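Local coordinates for protein multicopper oxidase (Pseudomonas thermotolerans, PDB 6VOW) that probably oxidises phenolic and lignin-related substrates as a laccase-like enzyme, passing the electrons through its bound copper ions to dioxygen, at residues A[398-403]-A[424-429]; A[206-211]-A[290-295]; A[37-42]-A[78-83]. All blocks are in the same frame, centred on the assembly; numbering follows the deposited sequence.

Contact 1: residues A[398-403]-A[424-429]; sequences KVLSSD and RVALVA
Ser401 and Arg424 meet side chain to side chain at a classic beta bulge. Ser401 OG stands between its own backbone N and carbonyl carbon (chi1 52°), and Arg424 NH1 donates to it at 3.0 Å with OG lying at the guanidinium edge, close to the plane. Arg424 CB lies 3.4 Å from Ser401 OG; further out the chain bends at chi3 (67°). Leu400 crosses the arginine obliquely, CD2 being 4.1 Å from NH1, while its other methyl, CD1, packs on Ala426 CB at 3.6 Å. An alanine in place of Arg424 would probably leave Ser401 OG without its NH1 donor and the flank of Leu400 less covered.

The backbone evidence for the bulge is that Leu400 N bonds Arg424 O at 2.8 Å and Ser401 N reaches the same oxygen weakly at 3.3 Å. Toward Lys398 the pairing is regular antiparallel, with Lys398 N on Ala426 O at 2.7 Å; the amine of Lys398 leads away to a salt bridge with Glu316. On the face of Val399 and Val425 the two valines touch only loosely. Strand 397-402 lies between strands 422-428 and 410-412, and 422-428 is flanked on its other edge by 375-382.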
loop_
_atom_site.group_PDB
_atom_site.type_symbol
_atom_site.label_atom_id
_atom_site.label_comp_id
_atom_site.label_asym_id
_atom_site.label_seq_id
_atom_site.Cartn_x
_atom_site.Cartn_y
_atom_site.Cartn_z
ATOM N N LYS A 398 -12.079 3.491 9.564
ATOM C CA LYS A 398 -13.151 2.589 9.179
ATOM C C LYS A 398 -14.017 3.275 8.161
ATOM O O LYS A 398 -14.499 4.375 8.390
ATOM C CB LYS A 398 -14.021 2.272 10.412
ATOM C CG LYS A 398 -15.042 1.185 10.177
ATOM C CD LYS A 398 -15.731 0.754 11.421
ATOM C CE LYS A 398 -16.197 -0.681 11.279
ATOM N NZ LYS A 398 -16.858 -1.079 12.567
ATOM N N VAL A 399 -14.230 2.637 7.043
ATOM C CA VAL A 399 -14.999 3.199 5.938
ATOM C C VAL A 399 -16.447 2.983 6.224
ATOM O O VAL A 399 -16.904 1.831 6.428
ATOM C CB VAL A 399 -14.664 2.470 4.642
ATOM C CG1 VAL A 399 -15.396 3.087 3.454
ATOM C CG2 VAL A 399 -13.179 2.528 4.416
ATOM N N LEU A 400 -17.196 4.079 6.238
ATOM C CA LEU A 400 -18.555 3.951 6.724
ATOM C C LEU A 400 -19.480 3.751 5.528
ATOM O O LEU A 400 -20.119 2.661 5.353
ATOM C CB LEU A 400 -18.934 5.181 7.526
ATOM C CG LEU A 400 -18.835 5.242 9.014
ATOM C CD1 LEU A 400 -17.521 4.654 9.493
ATOM C CD2 LEU A 400 -19.042 6.669 9.477
ATOM N N SER A 401 -19.499 4.797 4.697
ATOM C CA SER A 401 -20.467 4.939 3.590
ATOM C C SER A 401 -19.840 5.663 2.409
ATOM O O SER A 401 -18.770 6.300 2.533
ATOM C CB SER A 401 -21.709 5.716 4.064
ATOM O OG SER A 401 -21.359 6.945 4.678
ATOM N N SER A 402 -20.522 5.558 1.268
ATOM C CA SER A 402 -20.160 6.386 0.103
ATOM C C SER A 402 -21.380 6.916 -0.610
ATOM O O SER A 402 -22.447 6.379 -0.441
ATOM C CB SER A 402 -19.296 5.604 -0.844
ATOM O OG SER A 402 -18.971 6.413 -1.928
ATOM N N ASP A 403 -21.219 7.998 -1.363
ATOM C CA ASP A 403 -22.203 8.437 -2.382
ATOM C C ASP A 403 -22.533 7.328 -3.345
ATOM O O ASP A 403 -23.677 7.123 -3.725
ATOM C CB ASP A 403 -21.567 9.487 -3.302
ATOM C CG ASP A 403 -21.813 10.904 -2.880
ATOM O OD1 ASP A 403 -22.819 11.151 -2.159
ATOM O OD2 ASP A 403 -20.994 11.774 -3.333
ATOM N N ARG A 424 -17.618 8.707 3.662
ATOM C CA ARG A 424 -17.521 9.020 5.057
ATOM C C ARG A 424 -16.711 7.903 5.701
ATOM O O ARG A 424 -16.875 6.711 5.411
ATOM C CB ARG A 424 -18.915 9.171 5.632
ATOM C CG ARG A 424 -19.583 10.451 5.168
ATOM C CD ARG A 424 -21.050 10.514 5.492
ATOM N NE ARG A 424 -21.285 10.600 6.926
ATOM C CZ ARG A 424 -21.720 9.605 7.703
ATOM N NH1 ARG A 424 -21.971 8.388 7.216
ATOM N NH2 ARG A 424 -21.917 9.833 9.003
ATOM N N VAL A 425 -15.795 8.345 6.534
ATOM C CA VAL A 425 -14.724 7.543 7.051
ATOM C C VAL A 425 -14.570 7.978 8.527
ATOM O O VAL A 425 -14.696 9.163 8.841
ATOM C CB VAL A 425 -13.488 7.827 6.150
ATOM C CG1 VAL A 425 -12.213 8.004 6.913
ATOM C CG2 VAL A 425 -13.296 6.738 5.142
ATOM N N ALA A 426 -14.297 7.032 9.421
ATOM C CA ALA A 426 -14.213 7.303 10.839
ATOM C C ALA A 426 -13.007 6.641 11.527
ATOM O O ALA A 426 -12.609 5.533 11.199
ATOM C CB ALA A 426 -15.509 6.841 11.480
ATOM N N LEU A 427 -12.454 7.359 12.499
ATOM C CA LEU A 427 -11.235 6.992 13.162
ATOM C C LEU A 427 -11.273 7.398 14.587
ATOM O O LEU A 427 -12.022 8.302 14.955
ATOM C CB LEU A 427 -10.061 7.721 12.525
ATOM C CG LEU A 427 -10.146 9.248 12.434
ATOM C CD1 LEU A 427 -9.195 9.842 13.400
ATOM C CD2 LEU A 427 -9.799 9.823 11.048
ATOM N N VAL A 428 -10.430 6.727 15.388
ATOM C CA VAL A 428 -9.997 7.199 16.688
ATOM C C VAL A 428 -8.633 7.815 16.525
ATOM O O VAL A 428 -7.783 7.232 15.900
ATOM C CB VAL A 428 -9.965 6.054 17.726
ATOM C CG1 VAL A 428 -9.542 6.581 19.143
ATOM C CG2 VAL A 428 -11.347 5.327 17.702
ATOM N N ALA A 429 -8.449 9.026 17.075
ATOM C CA ALA A 429 -7.196 9.771 16.961
ATOM C C ALA A 429 -6.303 9.242 18.070
ATOM O O ALA A 429 -6.066 9.869 19.076
ATOM C CB ALA A 429 -7.443 11.254 17.038
#

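Contact 2: residues A[206-211]-A[290-295]; sequences RPNPTL and LATLKS
Thr210 and Thr292 form a parallel beta pair, and the hydrogen bonds around them are all backbone to backbone. Thr292 N bonds to Pro209 O at 2.9 Å. Leu211 N meets Thr292 O at 2.6 Å, and Lys294 N binds Leu211 O. CA-H...O contacts supplement them, among them Asn208 CA to Leu290 O at 3.1 Å, just before the strand pairing begins.

Among polar side chains the meeting is weaker. With CG anti to the backbone N (chi1 -176°), the Asn208 amide lies alongside Ala291, OD1 3.3 Å from its N, at an angle too poor for a hydrogen bond. The two threonines lie side by side, pointing the same way, with Thr210 CG2 near Thr292 CB.

Apolar contacts gather on the other face. Leu211 CD1 touches both Ala291 CB and Leu293 CD2, each at 3.9 Å; separately, Leu211 packs on Leu167 and Leu169 of strand 165-174.

Outermost strand 210-214 thereby joins 288-296 in a mixed sheet, consistent with a cupredoxin-type beta domain as in other multicopper oxidases. The pairing relies on main-chain bonds and a small apolar patch, since no side-chain hydrogen bond or salt bridge links the segments.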
loop_
_atom_site.group_PDB
_atom_site.type_symbol
_atom_site.label_atom_id
_atom_site.label_comp_id
_atom_site.label_asym_id
_atom_site.label_seq_id
_atom_site.Cartn_x
_atom_site.Cartn_y
_atom_site.Cartn_z
ATOM N N ARG A 206 8.503 -9.329 -12.616
ATOM C CA ARG A 206 8.441 -10.110 -13.819
ATOM C C ARG A 206 7.146 -9.761 -14.580
ATOM O O ARG A 206 6.083 -9.762 -13.938
ATOM C CB ARG A 206 8.427 -11.570 -13.415
ATOM C CG ARG A 206 9.617 -12.033 -12.588
ATOM C CD ARG A 206 10.819 -12.463 -13.423
ATOM N NE ARG A 206 10.526 -13.625 -14.259
ATOM C CZ ARG A 206 10.597 -14.912 -13.904
ATOM N NH1 ARG A 206 10.982 -15.315 -12.670
ATOM N NH2 ARG A 206 10.255 -15.823 -14.831
ATOM N N PRO A 207 7.232 -9.434 -15.913
ATOM C CA PRO A 207 5.996 -9.190 -16.663
ATOM C C PRO A 207 5.320 -10.532 -16.851
ATOM O O PRO A 207 5.881 -11.490 -17.399
ATOM C CB PRO A 207 6.479 -8.582 -17.989
ATOM C CG PRO A 207 7.876 -9.084 -18.152
ATOM C CD PRO A 207 8.428 -9.226 -16.772
ATOM N N ASN A 208 4.159 -10.599 -16.253
ATOM C CA ASN A 208 3.221 -11.649 -16.447
ATOM C C ASN A 208 3.784 -13.041 -16.167
ATOM O O ASN A 208 3.857 -13.870 -17.078
ATOM C CB ASN A 208 2.626 -11.554 -17.857
ATOM C CG ASN A 208 1.552 -12.571 -18.085
ATOM O OD1 ASN A 208 0.729 -12.820 -17.208
ATOM N ND2 ASN A 208 1.577 -13.210 -19.243
ATOM N N PRO A 209 4.181 -13.302 -14.916
ATOM C CA PRO A 209 4.768 -14.601 -14.592
ATOM C C PRO A 209 3.700 -15.684 -14.430
ATOM O O PRO A 209 2.505 -15.405 -14.305
ATOM C CB PRO A 209 5.489 -14.322 -13.297
ATOM C CG PRO A 209 4.587 -13.375 -12.606
ATOM C CD PRO A 209 4.068 -12.471 -13.719
ATOM N N THR A 210 4.145 -16.930 -14.508
ATOM C CA THR A 210 3.332 -18.090 -14.235
ATOM C C THR A 210 3.747 -18.481 -12.830
ATOM O O THR A 210 4.917 -18.750 -12.577
ATOM C CB THR A 210 3.564 -19.201 -15.278
ATOM O OG1 THR A 210 4.904 -19.701 -15.183
ATOM C CG2 THR A 210 3.372 -18.646 -16.668
ATOM N N LEU A 211 2.810 -18.435 -11.903
ATOM C CA LEU A 211 3.069 -18.861 -10.526
ATOM C C LEU A 211 2.444 -20.191 -10.219
ATOM O O LEU A 211 1.229 -20.373 -10.381
ATOM C CB LEU A 211 2.500 -17.839 -9.584
ATOM C CG LEU A 211 3.055 -16.480 -10.048
ATOM C CD1 LEU A 211 2.084 -15.438 -9.546
ATOM C CD2 LEU A 211 4.510 -16.235 -9.595
ATOM N N LEU A 290 -1.957 -10.180 -15.619
ATOM C CA LEU A 290 -0.912 -9.761 -14.687
ATOM C C LEU A 290 -0.018 -10.963 -14.371
ATOM O O LEU A 290 1.193 -10.869 -14.253
ATOM C CB LEU A 290 -1.604 -9.327 -13.423
ATOM C CG LEU A 290 -2.382 -8.016 -13.513
ATOM C CD1 LEU A 290 -3.183 -7.717 -12.221
ATOM C CD2 LEU A 290 -1.367 -6.960 -13.871
ATOM N N ALA A 291 -0.647 -12.106 -14.269
ATOM C CA ALA A 291 -0.009 -13.334 -13.882
ATOM C C ALA A 291 -0.964 -14.437 -14.216
ATOM O O ALA A 291 -2.161 -14.254 -14.273
ATOM C CB ALA A 291 0.280 -13.371 -12.372
ATOM N N THR A 292 -0.368 -15.591 -14.357
ATOM C CA THR A 292 -0.986 -16.836 -14.526
ATOM C C THR A 292 -0.671 -17.762 -13.311
ATOM O O THR A 292 0.478 -17.977 -12.986
ATOM C CB THR A 292 -0.435 -17.434 -15.835
ATOM O OG1 THR A 292 -0.756 -16.555 -16.910
ATOM C CG2 THR A 292 -1.080 -18.642 -16.110
ATOM N N LEU A 293 -1.713 -18.365 -12.761
ATOM C CA LEU A 293 -1.648 -19.278 -11.638
ATOM C C LEU A 293 -1.892 -20.636 -12.193
ATOM O O LEU A 293 -3.004 -20.922 -12.622
ATOM C CB LEU A 293 -2.759 -18.969 -10.642
ATOM C CG LEU A 293 -2.767 -17.559 -10.108
ATOM C CD1 LEU A 293 -3.875 -17.541 -9.093
ATOM C CD2 LEU A 293 -1.461 -17.145 -9.484
ATOM N N LYS A 294 -0.827 -21.432 -12.244
ATOM C CA LYS A 294 -0.865 -22.786 -12.749
ATOM C C LYS A 294 -1.047 -23.655 -11.568
ATOM O O LYS A 294 -0.214 -23.655 -10.673
ATOM C CB LYS A 294 0.449 -23.173 -13.467
ATOM C CG LYS A 294 0.442 -24.564 -14.096
ATOM C CD LYS A 294 1.518 -24.744 -15.194
ATOM C CE LYS A 294 2.855 -25.306 -14.662
ATOM N NZ LYS A 294 4.065 -24.760 -15.359
ATOM N N SER A 295 -2.150 -24.393 -11.574
ATOM C CA SER A 295 -2.418 -25.397 -10.580
ATOM C C SER A 295 -1.478 -26.553 -10.788
ATOM O O SER A 295 -1.542 -27.212 -11.814
ATOM C CB SER A 295 -3.826 -25.924 -10.782
ATOM O OG SER A 295 -4.099 -26.897 -9.801
#

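Contact 3: residues A[37-42]-A[78-83]; sequences THDYEL and WLRVRF
Tyr40, Leu79, Val81 and Leu42 make the close-packed face of this strand pair. Leu79 CD1 lies at the edge of the tyrosine ring, 3.8 Å from CD2, and Val81 CG1, anti to its backbone N (chi1 179°), comes within 3.6 Å of Leu42 CB. Phe83 reaches round to the backbone instead, its CD1 being 3.2 Å from Leu42 O. At the other end of this face the ring of His38 presents its CD2 edge to Trp78 O, while its NE2 is hydrogen-bonded to Asp77; Tyr40 OH is hydrogen-bonded to Arg72 N. Leu79, Val81 and His38 also touch strand 71-74.

The two strands run parallel, their axes 19° apart, and the pairing is continuous from Thr37 with Trp78 to Leu42 with Phe83, with five backbone hydrogen bonds in the ladder. They are the two inner strands of a four-stranded mixed sheet, between 57-62 and 120-126, in a cupredoxin-type beta domain of the kind that builds multicopper oxidases.

The opposite face is polar and much more exposed. There, in one of two deposited conformers, Arg80 grips Asp39 side-on in a two-pronged salt bridge: NE meets OD1 on its syn lone pair at a doubtfully short 2.5 Å, and NH2 meets OD2 at 2.7 Å, with carboxylate and guanidinium planes 32° apart. In the same conformer Thr37 CG2 sits over the centre of the guanidinium, 3.6 Å above its plane. Further along, the side chains of Glu41 and Arg82 come no closer to each other than CG to CG, 4.2 Å, and Arg82 turns its charge to Asp122 of strand 120-126.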
loop_
_atom_site.group_PDB
_atom_site.type_symbol
_atom_site.label_atom_id
_atom_site.label_comp_id
_atom_site.label_asym_id
_atom_site.label_seq_id
_atom_site.Cartn_x
_atom_site.Cartn_y
_atom_site.Cartn_z
ATOM N N THR A 37 11.711 -9.950 18.725
ATOM C CA THR A 37 12.307 -8.957 17.830
ATOM C C THR A 37 12.791 -9.640 16.529
ATOM O O THR A 37 13.536 -10.582 16.553
ATOM C CB THR A 37 13.459 -8.234 18.540
ATOM O OG1 THR A 37 12.956 -7.618 19.688
ATOM C CG2 THR A 37 14.015 -7.129 17.731
ATOM N N HIS A 38 12.302 -9.144 15.398
ATOM C CA HIS A 38 12.660 -9.590 14.070
ATOM C C HIS A 38 13.626 -8.559 13.568
ATOM O O HIS A 38 13.236 -7.412 13.326
ATOM C CB HIS A 38 11.414 -9.611 13.202
ATOM C CG HIS A 38 10.303 -10.399 13.770
ATOM N ND1 HIS A 38 9.890 -11.558 13.186
ATOM C CD2 HIS A 38 9.528 -10.235 14.873
ATOM C CE1 HIS A 38 8.903 -12.077 13.889
ATOM N NE2 HIS A 38 8.678 -11.308 14.928
ATOM N N ASP A 39 14.916 -8.902 13.598
ATOM C CA ASP A 39 16.014 -8.076 13.047
ATOM C C ASP A 39 16.293 -8.260 11.553
ATOM O O ASP A 39 16.427 -9.388 11.011
ATOM C CB ASP A 39 17.362 -8.230 13.814
ATOM C CG ASP A 39 17.349 -7.477 15.087
ATOM O OD1 ASP A 39 17.496 -6.267 15.006
ATOM O OD2 ASP A 39 17.100 -8.001 16.173
ATOM N N TYR A 40 16.369 -7.094 10.917
ATOM C CA TYR A 40 16.676 -6.960 9.528
ATOM C C TYR A 40 17.674 -5.803 9.372
ATOM O O TYR A 40 17.610 -4.813 10.117
ATOM C CB TYR A 40 15.409 -6.639 8.743
ATOM C CG TYR A 40 14.419 -7.743 8.568
ATOM C CD1 TYR A 40 14.609 -8.696 7.613
ATOM C CD2 TYR A 40 13.310 -7.850 9.372
ATOM C CE1 TYR A 40 13.700 -9.702 7.415
ATOM C CE2 TYR A 40 12.407 -8.846 9.188
ATOM C CZ TYR A 40 12.646 -9.788 8.223
ATOM O OH TYR A 40 11.778 -10.773 7.971
ATOM N N GLU A 41 18.644 -6.015 8.485
ATOM C CA GLU A 41 19.511 -4.972 7.920
ATOM C C GLU A 41 18.996 -4.774 6.502
ATOM O O GLU A 41 19.083 -5.728 5.681
ATOM C CB GLU A 41 20.964 -5.441 7.848
ATOM C CG GLU A 41 21.885 -4.337 7.369
ATOM C CD GLU A 41 23.325 -4.731 7.110
ATOM O OE1 GLU A 41 23.631 -5.632 6.316
ATOM O OE2 GLU A 41 24.175 -4.073 7.673
ATOM N N LEU A 42 18.467 -3.571 6.223
ATOM C CA LEU A 42 17.856 -3.281 4.929
ATOM C C LEU A 42 18.648 -2.180 4.250
ATOM O O LEU A 42 18.740 -1.072 4.777
ATOM C CB LEU A 42 16.411 -2.845 5.050
ATOM C CG LEU A 42 15.661 -2.791 3.704
ATOM C CD1 LEU A 42 15.732 -4.125 2.970
ATOM C CD2 LEU A 42 14.219 -2.407 3.847
ATOM N N TRP A 78 8.344 -7.112 17.831
ATOM C CA TRP A 78 9.132 -5.914 17.438
ATOM C C TRP A 78 9.737 -6.186 16.149
ATOM O O TRP A 78 10.264 -7.286 15.944
ATOM C CB TRP A 78 10.271 -5.540 18.395
ATOM C CG TRP A 78 9.835 -4.967 19.693
ATOM C CD1 TRP A 78 9.598 -5.670 20.806
ATOM C CD2 TRP A 78 9.615 -3.609 20.037
ATOM N NE1 TRP A 78 9.185 -4.868 21.809
ATOM C CE2 TRP A 78 9.220 -3.583 21.380
ATOM C CE3 TRP A 78 9.695 -2.406 19.348
ATOM C CZ2 TRP A 78 8.905 -2.404 22.044
ATOM C CZ3 TRP A 78 9.396 -1.270 19.992
ATOM C CH2 TRP A 78 9.004 -1.255 21.324
ATOM N N LEU A 79 9.630 -5.177 15.256
ATOM C CA LEU A 79 10.261 -5.212 13.968
ATOM C C LEU A 79 11.391 -4.266 14.138
ATOM O O LEU A 79 11.103 -3.142 14.520
ATOM C CB LEU A 79 9.305 -4.683 12.851
ATOM C CG LEU A 79 9.966 -4.621 11.489
ATOM C CD1 LEU A 79 10.619 -5.908 11.223
ATOM C CD2 LEU A 79 8.936 -4.402 10.407
ATOM N N ARG A 80 12.624 -4.692 13.830
ATOM C CA ARG A 80 13.827 -3.837 13.981
ATOM C C ARG A 80 14.571 -3.876 12.696
ATOM O O ARG A 80 14.995 -4.951 12.225
ATOM C CB ARG A 80 14.726 -4.342 15.116
ATOM C CG ARG A 80 15.874 -3.409 15.510
ATOM C CD ARG A 80 16.361 -3.633 16.948
ATOM N NE ARG A 80 16.931 -4.973 17.126
ATOM C CZ ARG A 80 17.238 -5.482 18.310
ATOM N NH1 ARG A 80 17.030 -4.795 19.380
ATOM N NH2 ARG A 80 17.730 -6.685 18.407
ATOM N N VAL A 81 14.673 -2.712 12.068
ATOM C CA VAL A 81 15.289 -2.656 10.750
ATOM C C VAL A 81 16.340 -1.587 10.793
ATOM O O VAL A 81 16.044 -0.420 11.002
ATOM C CB VAL A 81 14.313 -2.305 9.639
ATOM C CG1 VAL A 81 15.120 -2.270 8.325
ATOM C CG2 VAL A 81 13.183 -3.328 9.613
ATOM N N ARG A 82 17.569 -2.044 10.626
ATOM C CA ARG A 82 18.742 -1.206 10.433
ATOM C C ARG A 82 18.721 -0.824 8.957
ATOM O O ARG A 82 19.110 -1.611 8.094
ATOM C CB ARG A 82 19.983 -2.006 10.860
ATOM C CG ARG A 82 21.335 -1.480 10.446
ATOM C CD ARG A 82 21.627 -0.203 11.117
ATOM N NE ARG A 82 21.898 -0.306 12.569
ATOM C CZ ARG A 82 23.071 -0.580 13.115
ATOM N NH1 ARG A 82 24.134 -0.907 12.383
ATOM N NH2 ARG A 82 23.158 -0.563 14.422
ATOM N N PHE A 83 18.161 0.381 8.696
ATOM C CA PHE A 83 18.120 0.867 7.384
ATOM C C PHE A 83 19.384 1.680 7.012
ATOM O O PHE A 83 19.772 2.604 7.651
ATOM C CB PHE A 83 16.885 1.674 7.094
ATOM C CG PHE A 83 16.999 2.381 5.800
ATOM C CD1 PHE A 83 17.141 1.647 4.609
ATOM C CD2 PHE A 83 16.975 3.730 5.738
ATOM C CE1 PHE A 83 17.225 2.315 3.369
ATOM C CE2 PHE A 83 17.077 4.413 4.495
ATOM C CZ PHE A 83 17.195 3.702 3.341
#

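In the fold
Following the chain from the N terminus, contact 3 comes first: it pairs 37-42 with 78-83 and closes a loop of 35 residues. Contact 2 follows, joining 206-211 to 290-295 across 78 residues, more than half of them strand, and contact 1 comes last, with 20 residues between 398-403 and 424-429. The three loops are in series, so none nests in or crosses another. Each belongs to a different sheet, and their centres stand 31 to 35 Å apart with no touch between them. Contacts 1 and 2 lie on opposite sides of the chain's centre. Together they tie strands within three separate beta sheets, consistent with the three cupredoxin-type domains of a laccase.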